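Local coordinates for protein 6-phosphogluconolactonase (Leishmania braziliensis, PDB 3CSS) that probably hydrolyses 6-phosphogluconolactone to 6-phosphogluconate, the second step of the oxidative branch of the pentose phosphate pathway, at residues Phe71-Glu76 against Ile107-Ala112; Asp103-Asp108 against Gln131-Lys136; Asp124-Val129 against Lys198-Thr203; Pro154-Val159 against Lys206-Tyr211. All coordinates share one frame; numbering follows the deposited sequence.

Interaction 1 of 4, residues Phe71-Glu76 against Ile107-Ala112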
# COMPACT_ATOMS: atom_id res chain seq x y z
N PHE A 71 11.35 4.11 -3.00
CA PHE A 71 9.89 4.21 -3.11
C PHE A 71 9.35 3.25 -4.17
O PHE A 71 9.88 3.17 -5.30
CB PHE A 71 9.46 5.62 -3.52
CG PHE A 71 9.74 6.68 -2.51
CD1 PHE A 71 8.77 7.02 -1.58
CD2 PHE A 71 10.95 7.36 -2.50
CE1 PHE A 71 9.00 8.01 -0.64
CE2 PHE A 71 11.19 8.36 -1.56
CZ PHE A 71 10.21 8.69 -0.62
N ILE A 72 8.28 2.57 -3.82
CA ILE A 72 7.49 1.78 -4.75
C ILE A 72 6.02 2.11 -4.52
O ILE A 72 5.64 2.57 -3.45
CB ILE A 72 7.73 0.25 -4.61
CG1 ILE A 72 7.07 -0.35 -3.36
CG2 ILE A 72 9.28 -0.06 -4.62
CD1 ILE A 72 7.19 -1.90 -3.29
N LEU A 73 5.20 1.88 -5.54
CA LEU A 73 3.76 2.01 -5.39
C LEU A 73 3.21 0.65 -4.95
O LEU A 73 3.39 -0.37 -5.62
CB LEU A 73 3.10 2.45 -6.70
CG LEU A 73 3.41 3.85 -7.21
CD1 LEU A 73 2.86 3.98 -8.64
CD2 LEU A 73 2.82 4.92 -6.31
N GLY A 74 2.56 0.62 -3.80
CA GLY A 74 1.92 -0.61 -3.32
C GLY A 74 0.72 -1.10 -4.13
O GLY A 74 0.42 -2.28 -4.13
N ASP A 75 0.05 -0.18 -4.81
CA ASP A 75 -0.94 -0.50 -5.80
C ASP A 75 -1.11 0.67 -6.72
O ASP A 75 -0.70 1.80 -6.41
CB ASP A 75 -2.28 -0.91 -5.18
CG ASP A 75 -3.06 0.27 -4.60
OD1 ASP A 75 -2.61 0.88 -3.59
OD2 ASP A 75 -4.17 0.55 -5.10
N GLU A 76 -1.71 0.41 -7.88
CA GLU A 76 -1.86 1.48 -8.87
C GLU A 76 -3.05 1.25 -9.77
O GLU A 76 -3.38 0.12 -10.13
CB GLU A 76 -0.56 1.66 -9.67
CG GLU A 76 -0.59 2.72 -10.77
CD GLU A 76 -0.86 4.14 -10.25
OE1 GLU A 76 -1.90 4.36 -9.61
OE2 GLU A 76 -0.03 5.04 -10.54
N ILE A 107 6.13 1.91 -12.55
CA ILE A 107 5.26 0.90 -13.17
C ILE A 107 5.04 1.32 -14.62
O ILE A 107 4.67 2.46 -14.89
CB ILE A 107 3.89 0.80 -12.46
CG1 ILE A 107 4.06 0.37 -11.00
CG2 ILE A 107 2.99 -0.21 -13.19
CD1 ILE A 107 2.77 0.41 -10.17
N ASP A 108 5.25 0.38 -15.54
CA ASP A 108 4.98 0.58 -16.96
C ASP A 108 3.54 0.15 -17.26
O ASP A 108 3.24 -1.04 -17.28
CB ASP A 108 5.99 -0.23 -17.78
CG ASP A 108 5.87 0.00 -19.26
OD1 ASP A 108 5.01 0.81 -19.69
OD2 ASP A 108 6.65 -0.64 -20.00
N ARG A 109 2.64 1.11 -17.49
CA ARG A 109 1.20 0.81 -17.64
C ARG A 109 0.73 0.61 -19.05
O ARG A 109 -0.41 0.23 -19.27
CB ARG A 109 0.32 1.94 -17.09
CG ARG A 109 0.65 2.40 -15.72
CD ARG A 109 1.49 3.65 -15.75
NE ARG A 109 2.10 3.85 -14.45
CZ ARG A 109 1.48 4.39 -13.41
NH1 ARG A 109 0.23 4.80 -13.51
NH2 ARG A 109 2.12 4.50 -12.26
N ARG A 110 1.61 0.86 -20.02
CA ARG A 110 1.28 0.90 -21.45
C ARG A 110 0.49 -0.30 -21.94
O ARG A 110 -0.44 -0.19 -22.74
CB ARG A 110 2.56 0.96 -22.27
CG ARG A 110 3.03 2.35 -22.66
CD ARG A 110 3.64 2.28 -24.04
NE ARG A 110 2.81 1.43 -24.89
CZ ARG A 110 1.83 1.89 -25.66
NH1 ARG A 110 1.59 3.19 -25.72
NH2 ARG A 110 1.11 1.05 -26.39
N ALA A 111 0.90 -1.49 -21.50
CA ALA A 111 0.26 -2.73 -21.96
C ALA A 111 -1.23 -2.82 -21.59
O ALA A 111 -1.99 -3.56 -22.22
CB ALA A 111 1.01 -3.95 -21.42
N ALA A 112 -1.65 -2.05 -20.57
CA ALA A 112 -3.02 -2.06 -20.06
C ALA A 112 -3.91 -0.90 -20.53
O ALA A 112 -5.12 -0.99 -20.43
CB ALA A 112 -3.01 -2.09 -18.53

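Interaction 2 of 4, residues Asp103-Asp108 against Gln131-Lys136. Unlike the reference sequence in segment 131-136: V135 (reference Ala).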
# COMPACT_ATOMS: atom_id res chain seq x y z
N ASP A 103 15.64 6.61 -7.03
CA ASP A 103 15.08 6.10 -5.78
C ASP A 103 13.62 5.68 -5.89
O ASP A 103 13.01 5.30 -4.89
CB ASP A 103 15.19 7.18 -4.70
CG ASP A 103 16.61 7.50 -4.33
OD1 ASP A 103 17.44 6.56 -4.23
OD2 ASP A 103 16.91 8.69 -4.15
N VAL A 104 13.06 5.76 -7.09
CA VAL A 104 11.66 5.44 -7.34
C VAL A 104 11.54 4.36 -8.42
O VAL A 104 12.07 4.50 -9.52
CB VAL A 104 10.86 6.71 -7.79
CG1 VAL A 104 9.38 6.38 -7.92
CG2 VAL A 104 11.07 7.84 -6.82
N ILE A 105 10.84 3.28 -8.09
CA ILE A 105 10.57 2.21 -9.04
C ILE A 105 9.28 2.50 -9.78
O ILE A 105 8.21 2.65 -9.17
CB ILE A 105 10.52 0.83 -8.33
CG1 ILE A 105 11.80 0.59 -7.51
CG2 ILE A 105 10.31 -0.29 -9.34
CD1 ILE A 105 13.09 0.67 -8.28
N SER A 106 9.36 2.62 -11.10
CA SER A 106 8.20 2.97 -11.90
C SER A 106 7.43 1.73 -12.35
O SER A 106 8.00 0.65 -12.51
CB SER A 106 8.62 3.78 -13.13
OG SER A 106 9.44 3.03 -13.99
N ILE A 107 6.13 1.91 -12.55
CA ILE A 107 5.26 0.90 -13.17
C ILE A 107 5.04 1.32 -14.62
O ILE A 107 4.67 2.46 -14.89
CB ILE A 107 3.89 0.80 -12.46
CG1 ILE A 107 4.06 0.37 -11.00
CG2 ILE A 107 2.99 -0.21 -13.19
CD1 ILE A 107 2.77 0.41 -10.17
N ASP A 108 5.25 0.38 -15.54
CA ASP A 108 4.98 0.58 -16.96
C ASP A 108 3.54 0.15 -17.26
O ASP A 108 3.24 -1.04 -17.28
CB ASP A 108 5.99 -0.23 -17.78
CG ASP A 108 5.87 0.00 -19.26
OD1 ASP A 108 5.01 0.81 -19.69
OD2 ASP A 108 6.65 -0.64 -20.00
N GLN A 131 3.14 -8.43 -14.30
CA GLN A 131 4.31 -9.29 -14.52
C GLN A 131 5.60 -8.49 -14.73
O GLN A 131 6.64 -8.81 -14.16
CB GLN A 131 4.04 -10.22 -15.69
CG GLN A 131 3.00 -11.27 -15.35
CD GLN A 131 3.59 -12.49 -14.66
OE1 GLN A 131 3.46 -12.67 -13.43
NE2 GLN A 131 4.23 -13.36 -15.45
N ASP A 132 5.51 -7.42 -15.51
CA ASP A 132 6.65 -6.53 -15.72
C ASP A 132 7.07 -5.83 -14.42
O ASP A 132 8.27 -5.66 -14.15
CB ASP A 132 6.33 -5.49 -16.80
CG ASP A 132 6.44 -6.05 -18.23
OD1 ASP A 132 6.87 -7.22 -18.43
OD2 ASP A 132 6.10 -5.29 -19.18
N TYR A 133 6.09 -5.44 -13.61
CA TYR A 133 6.38 -4.77 -12.35
C TYR A 133 7.01 -5.74 -11.35
O TYR A 133 7.96 -5.41 -10.66
CB TYR A 133 5.09 -4.13 -11.78
CG TYR A 133 5.25 -3.31 -10.53
CD1 TYR A 133 6.37 -2.50 -10.32
CD2 TYR A 133 4.25 -3.30 -9.57
CE1 TYR A 133 6.50 -1.74 -9.16
CE2 TYR A 133 4.36 -2.52 -8.43
CZ TYR A 133 5.48 -1.75 -8.22
OH TYR A 133 5.56 -1.01 -7.05
N GLU A 134 6.50 -6.97 -11.30
CA GLU A 134 7.08 -8.02 -10.47
C GLU A 134 8.56 -8.29 -10.79
O GLU A 134 9.39 -8.41 -9.90
CB GLU A 134 6.27 -9.30 -10.61
CG GLU A 134 6.92 -10.49 -9.95
CD GLU A 134 5.98 -11.66 -9.78
OE1 GLU A 134 4.79 -11.46 -9.46
OE2 GLU A 134 6.45 -12.80 -10.01
N VAL A 135 8.87 -8.40 -12.08
CA VAL A 135 10.25 -8.55 -12.54
C VAL A 135 11.12 -7.41 -12.02
O VAL A 135 12.22 -7.63 -11.49
CB VAL A 135 10.31 -8.62 -14.08
CG1 VAL A 135 11.76 -8.55 -14.55
CG2 VAL A 135 9.63 -9.89 -14.60
N LYS A 136 10.60 -6.18 -12.14
CA LYS A 136 11.32 -5.00 -11.69
C LYS A 136 11.57 -5.05 -10.18
O LYS A 136 12.67 -4.77 -9.72
CB LYS A 136 10.57 -3.72 -12.08
CG LYS A 136 11.45 -2.60 -12.47
CD LYS A 136 10.68 -1.33 -12.74
CE LYS A 136 10.32 -1.16 -14.20
NZ LYS A 136 9.85 0.22 -14.46
O HOH W 1 6.13 1.66 -8.19

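Interaction 3 of 4, residues Asp124-Val129 against Lys198-Thr203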
# COMPACT_ATOMS: atom_id res chain seq x y z
N ASP A 124 -6.15 -9.33 -19.21
CA ASP A 124 -4.86 -9.76 -19.81
C ASP A 124 -3.80 -8.66 -19.81
O ASP A 124 -2.60 -8.92 -19.55
CB ASP A 124 -5.07 -10.22 -21.26
CG ASP A 124 -5.77 -11.56 -21.37
OD1 ASP A 124 -6.08 -12.19 -20.33
OD2 ASP A 124 -6.02 -11.98 -22.52
N GLY A 125 -4.26 -7.43 -20.09
CA GLY A 125 -3.43 -6.24 -20.00
C GLY A 125 -2.96 -5.93 -18.59
O GLY A 125 -1.81 -5.53 -18.40
N ALA A 126 -3.85 -6.09 -17.61
CA ALA A 126 -3.49 -5.93 -16.21
C ALA A 126 -2.38 -6.92 -15.79
O ALA A 126 -1.41 -6.53 -15.16
CB ALA A 126 -4.74 -6.08 -15.29
N TRP A 127 -2.53 -8.19 -16.15
CA TRP A 127 -1.49 -9.18 -15.88
C TRP A 127 -0.16 -8.84 -16.55
O TRP A 127 0.89 -9.05 -15.95
CB TRP A 127 -1.92 -10.58 -16.32
CG TRP A 127 -2.66 -11.37 -15.25
CD1 TRP A 127 -3.89 -11.93 -15.36
CD2 TRP A 127 -2.19 -11.69 -13.93
NE1 TRP A 127 -4.23 -12.58 -14.19
CE2 TRP A 127 -3.20 -12.44 -13.30
CE3 TRP A 127 -1.01 -11.42 -13.22
CZ2 TRP A 127 -3.07 -12.92 -12.00
CZ3 TRP A 127 -0.89 -11.89 -11.93
CH2 TRP A 127 -1.92 -12.63 -11.33
N ALA A 128 -0.21 -8.33 -17.77
CA ALA A 128 1.01 -7.95 -18.47
C ALA A 128 1.77 -6.88 -17.67
O ALA A 128 2.99 -6.98 -17.49
CB ALA A 128 0.68 -7.45 -19.87
N VAL A 129 1.04 -5.87 -17.17
CA VAL A 129 1.64 -4.82 -16.32
C VAL A 129 2.14 -5.40 -14.98
O VAL A 129 3.26 -5.09 -14.56
CB VAL A 129 0.64 -3.66 -16.07
CG1 VAL A 129 1.23 -2.64 -15.09
CG2 VAL A 129 0.26 -2.99 -17.38
N LYS A 198 -13.21 3.21 -11.76
CA LYS A 198 -13.52 1.94 -12.39
C LYS A 198 -12.46 1.61 -13.46
O LYS A 198 -12.69 1.79 -14.66
CB LYS A 198 -14.91 1.98 -13.05
CG LYS A 198 -16.06 2.24 -12.08
CD LYS A 198 -16.13 1.20 -10.99
CE LYS A 198 -17.33 1.37 -10.09
NZ LYS A 198 -17.31 0.35 -9.00
N VAL A 199 -11.31 1.15 -13.00
CA VAL A 199 -10.19 0.83 -13.87
C VAL A 199 -9.44 -0.33 -13.24
O VAL A 199 -9.37 -0.42 -11.99
CB VAL A 199 -9.21 2.04 -14.04
CG1 VAL A 199 -8.65 2.51 -12.71
CG2 VAL A 199 -8.07 1.72 -15.06
N TRP A 200 -8.90 -1.21 -14.08
CA TRP A 200 -8.07 -2.32 -13.60
C TRP A 200 -6.90 -1.81 -12.79
O TRP A 200 -6.42 -0.67 -12.97
CB TRP A 200 -7.61 -3.23 -14.76
CG TRP A 200 -8.63 -4.25 -15.10
CD1 TRP A 200 -9.66 -4.12 -15.99
CD2 TRP A 200 -8.75 -5.57 -14.54
NE1 TRP A 200 -10.40 -5.27 -16.01
CE2 TRP A 200 -9.88 -6.17 -15.12
CE3 TRP A 200 -8.00 -6.30 -13.60
CZ2 TRP A 200 -10.29 -7.46 -14.78
CZ3 TRP A 200 -8.41 -7.57 -13.27
CH2 TRP A 200 -9.54 -8.14 -13.86
N ARG A 201 -6.47 -2.68 -11.87
CA ARG A 201 -5.40 -2.39 -10.92
C ARG A 201 -4.29 -3.43 -10.94
O ARG A 201 -4.50 -4.61 -11.29
CB ARG A 201 -5.94 -2.33 -9.46
CG ARG A 201 -7.27 -1.61 -9.27
CD ARG A 201 -7.17 -0.14 -9.60
NE ARG A 201 -8.41 0.59 -9.35
CZ ARG A 201 -8.76 1.10 -8.17
NH1 ARG A 201 -7.98 0.98 -7.12
NH2 ARG A 201 -9.92 1.74 -8.05
N VAL A 202 -3.11 -3.00 -10.52
CA VAL A 202 -2.10 -3.91 -10.03
C VAL A 202 -1.89 -3.61 -8.55
O VAL A 202 -2.11 -2.48 -8.09
CB VAL A 202 -0.78 -3.82 -10.81
CG1 VAL A 202 -0.99 -4.26 -12.26
CG2 VAL A 202 -0.22 -2.44 -10.77
N THR A 203 -1.51 -4.65 -7.82
CA THR A 203 -1.32 -4.54 -6.38
C THR A 203 -0.21 -5.48 -5.90
O THR A 203 -0.05 -6.57 -6.43
CB THR A 203 -2.65 -4.86 -5.61
OG1 THR A 203 -2.48 -4.58 -4.22
CG2 THR A 203 -3.12 -6.30 -5.83

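Interaction 4 of 4, residues Pro154-Val159 against Lys206-Tyr211. Unlike the reference sequence in segment 206-211: Y211 (reference His).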
# COMPACT_ATOMS: atom_id res chain seq x y z
N PRO A 154 10.04 -9.69 -2.42
CA PRO A 154 10.72 -8.48 -1.97
C PRO A 154 10.34 -8.22 -0.52
O PRO A 154 9.19 -8.45 -0.12
CB PRO A 154 10.20 -7.39 -2.91
CG PRO A 154 8.91 -7.86 -3.41
CD PRO A 154 8.98 -9.38 -3.41
N VAL A 155 11.32 -7.81 0.28
CA VAL A 155 11.12 -7.51 1.69
C VAL A 155 11.01 -6.00 1.82
O VAL A 155 11.98 -5.26 1.64
CB VAL A 155 12.25 -8.07 2.58
CG1 VAL A 155 12.01 -7.70 4.03
CG2 VAL A 155 12.34 -9.59 2.39
N VAL A 156 9.79 -5.55 2.07
CA VAL A 156 9.52 -4.12 2.20
C VAL A 156 9.66 -3.71 3.66
O VAL A 156 9.13 -4.37 4.55
CB VAL A 156 8.12 -3.79 1.64
CG1 VAL A 156 7.81 -2.32 1.83
CG2 VAL A 156 8.05 -4.20 0.18
N ASP A 157 10.34 -2.60 3.93
CA ASP A 157 10.48 -2.11 5.32
C ASP A 157 9.17 -1.53 5.89
O ASP A 157 8.76 -1.85 7.01
CB ASP A 157 11.60 -1.07 5.44
CG ASP A 157 12.97 -1.68 5.20
OD1 ASP A 157 13.45 -2.38 6.12
OD2 ASP A 157 13.51 -1.51 4.09
N ILE A 158 8.52 -0.68 5.10
CA ILE A 158 7.26 -0.06 5.50
C ILE A 158 6.28 -0.09 4.34
O ILE A 158 6.57 0.46 3.27
CB ILE A 158 7.45 1.42 5.93
CG1 ILE A 158 8.43 1.51 7.10
CG2 ILE A 158 6.06 2.07 6.25
CD1 ILE A 158 8.83 2.92 7.44
N VAL A 159 5.14 -0.73 4.56
CA VAL A 159 4.01 -0.69 3.64
C VAL A 159 2.94 0.24 4.22
O VAL A 159 2.38 -0.03 5.28
CB VAL A 159 3.39 -2.10 3.35
CG1 VAL A 159 2.19 -1.96 2.38
CG2 VAL A 159 4.46 -3.08 2.81
N LYS A 206 -1.03 -10.17 -1.00
CA LYS A 206 -1.10 -10.42 0.44
C LYS A 206 0.25 -10.87 0.99
O LYS A 206 0.67 -10.43 2.06
CB LYS A 206 -2.17 -11.48 0.75
CG LYS A 206 -3.57 -11.04 0.44
CD LYS A 206 -4.63 -12.06 0.87
CE LYS A 206 -4.48 -13.38 0.17
NZ LYS A 206 -5.52 -14.36 0.66
N THR A 207 0.91 -11.76 0.26
CA THR A 207 2.21 -12.32 0.67
C THR A 207 3.25 -11.24 0.93
O THR A 207 3.94 -11.24 1.96
CB THR A 207 2.74 -13.29 -0.40
OG1 THR A 207 1.73 -14.25 -0.70
CG2 THR A 207 3.98 -14.02 0.11
N VAL A 208 3.39 -10.31 -0.01
CA VAL A 208 4.38 -9.24 0.14
C VAL A 208 4.06 -8.45 1.39
O VAL A 208 4.93 -8.16 2.21
CB VAL A 208 4.41 -8.31 -1.08
CG1 VAL A 208 5.36 -7.15 -0.85
CG2 VAL A 208 4.81 -9.07 -2.34
N ILE A 209 2.79 -8.11 1.56
CA ILE A 209 2.37 -7.33 2.74
C ILE A 209 2.66 -8.08 4.04
O ILE A 209 3.13 -7.49 5.02
CB ILE A 209 0.88 -6.90 2.60
CG1 ILE A 209 0.75 -5.97 1.40
CG2 ILE A 209 0.41 -6.20 3.84
CD1 ILE A 209 -0.67 -5.73 0.93
N GLN A 210 2.44 -9.39 4.03
CA GLN A 210 2.63 -10.25 5.20
C GLN A 210 4.11 -10.54 5.53
O GLN A 210 4.40 -11.06 6.61
CB GLN A 210 1.84 -11.54 5.02
CG GLN A 210 0.34 -11.32 5.07
CD GLN A 210 -0.44 -12.56 4.71
OE1 GLN A 210 0.05 -13.40 3.96
NE2 GLN A 210 -1.67 -12.67 5.22
N TYR A 211 5.02 -10.26 4.60
CA TYR A 211 6.45 -10.36 4.84
C TYR A 211 7.13 -9.00 5.11
O TYR A 211 8.33 -8.95 5.41
CB TYR A 211 7.12 -11.05 3.68
CG TYR A 211 7.02 -12.55 3.72
CD1 TYR A 211 6.28 -13.26 2.78
CD2 TYR A 211 7.69 -13.27 4.70
CE1 TYR A 211 6.22 -14.64 2.82
CE2 TYR A 211 7.63 -14.66 4.75
CZ TYR A 211 6.89 -15.34 3.80
OH TYR A 211 6.83 -16.73 3.85
O HOH W 2 7.60 -7.54 1.97

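Interaction 1 of 4, residues Phe71-Glu76 against Ile107-Ala112
E76 holds CG anti to its backbone N (chi1 179°) and bends at chi2, while R109 sets CG anti to its carbonyl carbon and swings CD aside at chi2 (99°); the two chains cross at about a right angle. Their salt bridge ties strand 69-77, in the mixed sheet of a Rossmann-like alpha/beta fold, to the loop entering helix 110-113. The guanidinium arrives end-on: R109 NH2 lies 2.8 Å from E76 OE2, on its anti lone pair, and R109 NH1 lies 3.0 Å from the same OE2, above the carboxylate plane. The two planes stand 75° apart, and both N-H groups converge on OE2, while OE1 bonds N87 N. The acid is buried yet well supplied with donors, since F88 N also bonds OE2; R109 NH1 has a second acceptor in L79 O.

Aliphatic groups line the ion pair. I107, a branched apolar residue suited to a buried place between strand and loop, puts CD1 3.6 Å from E76 CB and 3.9 Å from L73 CD1. The same L73 CD1 lies at the edge of the guanidinium, 3.7 Å from R109 NH2. The arginine is also steadied from within its own loop: R109 NE donates to I107 O at 3.0 Å, nearly in the guanidinium plane but above the plane of the carbonyl.

Interaction 2 of 4, residues Asp103-Asp108 against Gln131-Lys136
I107 and Y133 bring their CA atoms to 5.8 Å, and I105 and K136 theirs to 7.7 Å; the irregular segment 103-108 therefore runs against the direction of helix 123-140, a step of two residues in the loop matching three in the helix. Y133 turns CG anti to its backbone N (chi1 -175°), and its ring is met on one face by I107. CG1 of I107 stands 3.6 Å from the ring centroid and only 5° off the normal, a CH-pi contact over the centre, with CD1 towards the CE2 side. I105 instead approaches the rim, near the ring plane, and its CG2 lies 3.6 Å from K136 CD as the two chains slide past each other in opposite directions. A long lysine suits this place: its methylenes pack on the isoleucine and its amine reaches the backbone beyond. K136 NZ donates to S106 O at 2.7 Å from above the carbonyl plane, and S106 OG is 2.9 Å from the same nitrogen.

The tyrosine hydroxyl is bonded to L73 O in strand 69-77 and also accepts from a water, so the phenol spans the layer from helix to sheet. At the outer margin D108 OD2 and D132 OD2 are 4.8 Å apart. These like charges probably repel, and the ammonium of K136 nearby could partly offset them; the contact thus combines an apolar, aromatic interior with a polar border.

Interaction 3 of 4, residues Asp124-Val129 against Lys198-Thr203
A126 and V129 of helix 123-140 pack on V202 of strand 201-204 and on W200, which leads into that strand, in a buried, largely apolar contact near the edge of the sheet, with no hydrogen bond passing between the segments. The methyl of A126 lies 3.7 Å from W200 CE3, on the six-membered part of the indole, and meets the ring obliquely. One turn further on, V129 CG1 is 3.9 Å from V202 CG1, the two valines crossing at about a right angle. V202 sets this CG1 anti to its carbonyl carbon (chi1 -65°), and the same methyl also rests 3.7 Å from A126 O. Alanine suits its position because a short side chain lets the helix backbone come near both the bulky indole and the strand; the local axes approach to 8.2 Å and run 35° apart.

In the alpha/beta fold, strand 201-204 belongs to the antiparallel margin of the mixed sheet, between strands 69-77 and 186-189, and helix 123-140 lies over it. V188 and V186 of the outermost strand continue the apolar surface, V188 against A126 and V186 against V202. The indole is fixed at its polar end by W200 NE1 bonding D118 O, while F190 meets the ring edge-to-face.

R201, between the two inward residues, directs its CB away from the helix. Its NE donates to V199 O at 3.0 Å, close to the guanidinium plane, and its remaining nitrogens bond P197 O through NH2 and S171 OG through NH1.

Interaction 4 of 4, residues Pro154-Val159 against Lys206-Tyr211
Helix 206-211, which leads into sheet strand 214-219, packs V208 against the chain leading into strand 158-162 and I209 against the strand itself, a neighbour of 214-219 in the parallel part of the sheet. V208 is central. With CG1 anti to the backbone N (chi1 175°), it sets that methyl 4.1 Å from V156 CG2, the two valines crossing obliquely, and equally near P154 O. Its other branch, CG2, faces the proline ring, 4.3 Å from P154 CD. Further on, V159 CG1 and I209 CG1 are 4.4 Å apart, a looser aliphatic touch. The beta-branched valines 155, 156 and 159 favour extended chain; in the helix V208 and I209 are suited by being apolar and buried against the sheet.

No direct hydrogen bond joins the segments, but one water does. It donates to P154 O at 2.8 Å and to V208 O at 2.8 Å, and accepts from V156 N at 3.0 Å, serving polar backbone atoms among apolar side chains. V155 CG1 lies 4.1 Å from Y211 O. The Y211 ring leads away and forms a cation-pi pair with R250.

The chain is also held by backbone bonds from V156 to K213 and from V159 to H214. I158, next to V159, packs instead on helix 14-30, so consecutive strand residues serve different helices, as in a layered alpha/beta fold of Rossmann type, where a beta-sheet is sandwiched between helices.

Overall arrangement
All four contacts concern the central mixed sheet and the elements packed on it. Interactions 1 and 2 are closest, their centres about 6 Å apart; they share I107 and D108, and F71 N bonds D103 O. Interaction 3, about 9 Å from interaction 1 centre to centre, uses helix 123-140 as interaction 2 does, and strands 69-77 and 201-204 are neighbours joined by E76 N to V202 O. The centre of interaction 4 lies about 17 Å from that of interaction 1 and about 20 Å from that of interaction 3, although segments 198-203 and 206-211 nearly follow each other. Along the chain interaction 1 closes before 3 and 4 open, whereas 3 crosses both 2 and 4, interlacing distant sequence into one alpha/beta domain.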